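Local coordinates for uncharacterized protein aq_328 (Aquifex aeolicus, PDB 1R4V), which is of unknown function but adopts an ancestral histone fold and may take part in protein heterodimerization, at residues 62-67 / 82-87. Numbering follows the deposited sequence.
Sequences KLFYGA and ADLNIT
In N85, CG lies anti to the backbone N (chi1 -151°), and Y65 CG is placed likewise (chi1 174°). The two side chains run side by side and point the same way, with the amide and ring planes 69° apart. N85 OD1 lies at the ring edge, in its plane, 4.0 Å from Y65 CD2. The other amide atom, N85 ND2, donates to a water 2.9 Å away. That water also gives a weak bond to K62 O. From the same residue, N85 N donates to L63 O at 2.7 Å. This hydrogen bond joins the two segments directly.

The contact belongs to the histone fold, an all-alpha architecture. It joins the type I turn K62-Y65, which begins at the last residue of helix 46-62, to the loop that leads into helix 88-98. G66, with positive phi, is the N-cap position of helix 67-73. R70 of that helix bonds Y65 O and D83 O and reaches N85 OD1 by a weak bond, so one arginine ties both segments together.

On the buried side, L84 CD2 sits over one face of the F64 ring, 3.8 Å from its centroid. This is a CH-pi contact. The same methyl is 4.1 Å from A67 CB. I79 of strand 78-79 touches all three residues. L63 CD2 meets I86 CG1, and L90 packs on L63 from helix 88-98. Further along, A67 CA makes a CA-H...O contact of 3.3 Å with D83 O. The carboxylate of D83 turns to R76, in a salt bridge, and to A80 N.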
ATOM      1  N   LYS A  62      -0.727  10.117   1.224  1.00 18.52           N
ATOM      2  CA  LYS A  62       0.204  11.017   0.517  1.00 19.30           C
ATOM      3  C   LYS A  62      -0.016  11.087  -0.989  1.00 17.72           C
ATOM      4  O   LYS A  62       0.292  12.101  -1.631  1.00 18.02           O
ATOM      5  CB  LYS A  62       1.654  10.667   0.829  1.00 18.96           C
ATOM      6  CG  LYS A  62       2.020  11.084   2.216  1.00 22.31           C
ATOM      7  CD  LYS A  62       3.504  10.878   2.517  1.00 27.88           C
ATOM      8  CE  LYS A  62       4.231  12.215   2.625  1.00 30.74           C
ATOM      9  NZ  LYS A  62       5.670  12.069   2.987  1.00 33.93           N
ATOM     10  N   LEU A  63      -0.610  10.052  -1.563  1.00 17.44           N
ATOM     11  CA  LEU A  63      -0.948  10.100  -2.972  1.00 17.67           C
ATOM     12  C   LEU A  63      -2.014  11.139  -3.300  1.00 18.10           C
ATOM     13  O   LEU A  63      -2.150  11.527  -4.458  1.00 19.28           O
ATOM     14  CB  LEU A  63      -1.401   8.730  -3.486  1.00 18.17           C
ATOM     15  CG  LEU A  63      -0.363   7.607  -3.375  1.00 18.85           C
ATOM     16  CD1 LEU A  63      -0.949   6.284  -3.808  1.00 21.06           C
ATOM     17  CD2 LEU A  63       0.903   7.909  -4.143  1.00 22.09           C
ATOM     18  N   PHE A  64      -2.755  11.589  -2.302  1.00 17.16           N
ATOM     19  CA  PHE A  64      -3.761  12.638  -2.484  1.00 17.56           C
ATOM     20  C   PHE A  64      -3.195  14.070  -2.412  1.00 18.71           C
ATOM     21  O   PHE A  64      -3.926  15.047  -2.574  1.00 18.60           O
ATOM     22  CB  PHE A  64      -4.929  12.394  -1.518  1.00 18.07           C
ATOM     23  CG  PHE A  64      -5.780  11.233  -1.922  1.00 18.55           C
ATOM     24  CD1 PHE A  64      -5.382   9.924  -1.636  1.00 18.59           C
ATOM     25  CD2 PHE A  64      -6.966  11.424  -2.627  1.00 15.41           C
ATOM     26  CE1 PHE A  64      -6.142   8.841  -2.036  1.00 19.38           C
ATOM     27  CE2 PHE A  64      -7.711  10.333  -3.017  1.00 16.07           C
ATOM     28  CZ  PHE A  64      -7.315   9.052  -2.720  1.00 18.03           C
ATOM     29  N   TYR A  65      -1.892  14.232  -2.196  1.00 18.33           N
ATOM     30  CA  TYR A  65      -1.252  15.542  -2.302  1.00 17.74           C
ATOM     31  C   TYR A  65      -1.465  16.137  -3.696  1.00 15.86           C
ATOM     32  O   TYR A  65      -1.171  15.508  -4.720  1.00 16.75           O
ATOM     33  CB  TYR A  65       0.264  15.439  -2.042  1.00 20.02           C
ATOM     34  CG  TYR A  65       1.019  16.733  -2.271  1.00 20.02           C
ATOM     35  CD1 TYR A  65       1.022  17.737  -1.297  1.00 25.19           C
ATOM     36  CD2 TYR A  65       1.731  16.950  -3.457  1.00 24.24           C
ATOM     37  CE1 TYR A  65       1.721  18.954  -1.509  1.00 24.17           C
ATOM     38  CE2 TYR A  65       2.442  18.143  -3.674  1.00 22.56           C
ATOM     39  CZ  TYR A  65       2.423  19.146  -2.711  1.00 24.57           C
ATOM     40  OH  TYR A  65       3.154  20.301  -2.960  1.00 21.87           O
ATOM     41  N   GLY A  66      -2.012  17.335  -3.718  1.00 17.99           N
ATOM     42  CA  GLY A  66      -2.320  18.036  -4.962  1.00 19.43           C
ATOM     43  C   GLY A  66      -3.564  17.577  -5.692  1.00 17.92           C
ATOM     44  O   GLY A  66      -3.941  18.231  -6.668  1.00 17.11           O
ATOM     45  N   ALA A  67      -4.235  16.525  -5.223  1.00 17.18           N
ATOM     46  CA  ALA A  67      -5.325  15.922  -5.979  1.00 18.69           C
ATOM     47  C   ALA A  67      -6.580  16.793  -6.130  1.00 17.73           C
ATOM     48  O   ALA A  67      -7.172  16.843  -7.203  1.00 15.90           O
ATOM     49  CB  ALA A  67      -5.695  14.558  -5.464  1.00 18.85           C
ATOM     50  N   ALA A  82      -6.192  10.134 -12.493  1.00 23.20           N
ATOM     51  CA  ALA A  82      -5.316  11.118 -13.164  1.00 23.23           C
ATOM     52  C   ALA A  82      -4.895  12.275 -12.268  1.00 22.59           C
ATOM     53  O   ALA A  82      -3.901  12.945 -12.563  1.00 24.48           O
ATOM     54  CB  ALA A  82      -6.023  11.709 -14.353  1.00 25.17           C
ATOM     55  N   ASP A  83      -5.665  12.527 -11.208  1.00 19.74           N
ATOM     56  CA  ASP A  83      -5.409  13.607 -10.252  1.00 20.49           C
ATOM     57  C   ASP A  83      -4.462  13.213  -9.120  1.00 20.31           C
ATOM     58  O   ASP A  83      -4.050  14.061  -8.366  1.00 19.50           O
ATOM     59  CB  ASP A  83      -6.719  14.060  -9.602  1.00 19.04           C
ATOM     60  CG  ASP A  83      -7.745  14.553 -10.614  1.00 23.66           C
ATOM     61  OD1 ASP A  83      -7.331  15.202 -11.617  1.00 28.76           O
ATOM     62  OD2 ASP A  83      -8.978  14.351 -10.480  1.00 31.45           O
ATOM     63  N   LEU A  84      -4.165  11.935  -8.944  1.00 20.15           N
ATOM     64  CA  LEU A  84      -3.320  11.495  -7.834  1.00 19.65           C
ATOM     65  C   LEU A  84      -1.845  11.774  -8.082  1.00 20.35           C
ATOM     66  O   LEU A  84      -1.406  11.967  -9.224  1.00 20.87           O
ATOM     67  CB  LEU A  84      -3.506  10.021  -7.530  1.00 18.49           C
ATOM     68  CG  LEU A  84      -4.892   9.578  -7.066  1.00 20.99           C
ATOM     69  CD1 LEU A  84      -4.823   8.137  -6.593  1.00 20.09           C
ATOM     70  CD2 LEU A  84      -5.463  10.450  -5.962  1.00 20.38           C
ATOM     71  N   ASN A  85      -1.094  11.797  -6.980  1.00 19.07           N
ATOM     72  CA  ASN A  85       0.330  12.060  -6.981  1.00 19.54           C
ATOM     73  C   ASN A  85       1.132  10.765  -7.223  1.00 22.10           C
ATOM     74  O   ASN A  85       2.185  10.605  -6.627  1.00 26.16           O
ATOM     75  CB  ASN A  85       0.692  12.732  -5.646  1.00 18.06           C
ATOM     76  CG  ASN A  85       1.883  13.658  -5.740  1.00 22.34           C
ATOM     77  OD1 ASN A  85       1.917  14.542  -6.586  1.00 23.36           O
ATOM     78  ND2 ASN A  85       2.860  13.469  -4.855  1.00 22.51           N
ATOM     79  N   ILE A  86       0.691   9.849  -8.098  1.00 20.70           N
ATOM     80  CA  ILE A  86       1.419   8.624  -8.386  1.00 21.01           C
ATOM     81  C   ILE A  86       2.569   8.905  -9.381  1.00 21.35           C
ATOM     82  O   ILE A  86       2.323   9.496 -10.426  1.00 21.59           O
ATOM     83  CB  ILE A  86       0.457   7.539  -8.934  1.00 19.37           C
ATOM     84  CG1 ILE A  86      -0.589   7.180  -7.867  1.00 19.64           C
ATOM     85  CG2 ILE A  86       1.196   6.288  -9.393  1.00 17.87           C
ATOM     86  CD1 ILE A  86      -1.726   6.310  -8.370  1.00 22.50           C
ATOM     87  N   THR A  87       3.784   8.490  -9.007  1.00 22.39           N
ATOM     88  CA  THR A  87       5.023   8.574  -9.786  1.00 24.89           C
ATOM     89  C   THR A  87       5.208   7.354 -10.659  1.00 23.90           C
ATOM     90  O   THR A  87       4.578   6.334 -10.404  1.00 22.91           O
ATOM     91  CB  THR A  87       6.305   8.569  -8.868  1.00 26.18           C
ATOM     92  OG1 THR A  87       6.365   7.381  -8.046  1.00 31.01           O
ATOM     93  CG2 THR A  87       6.305   9.729  -7.911  1.00 28.00           C
TER
HETATM   94  O   HOH W   1       2.779  11.405  -2.885  1.00 35.62           O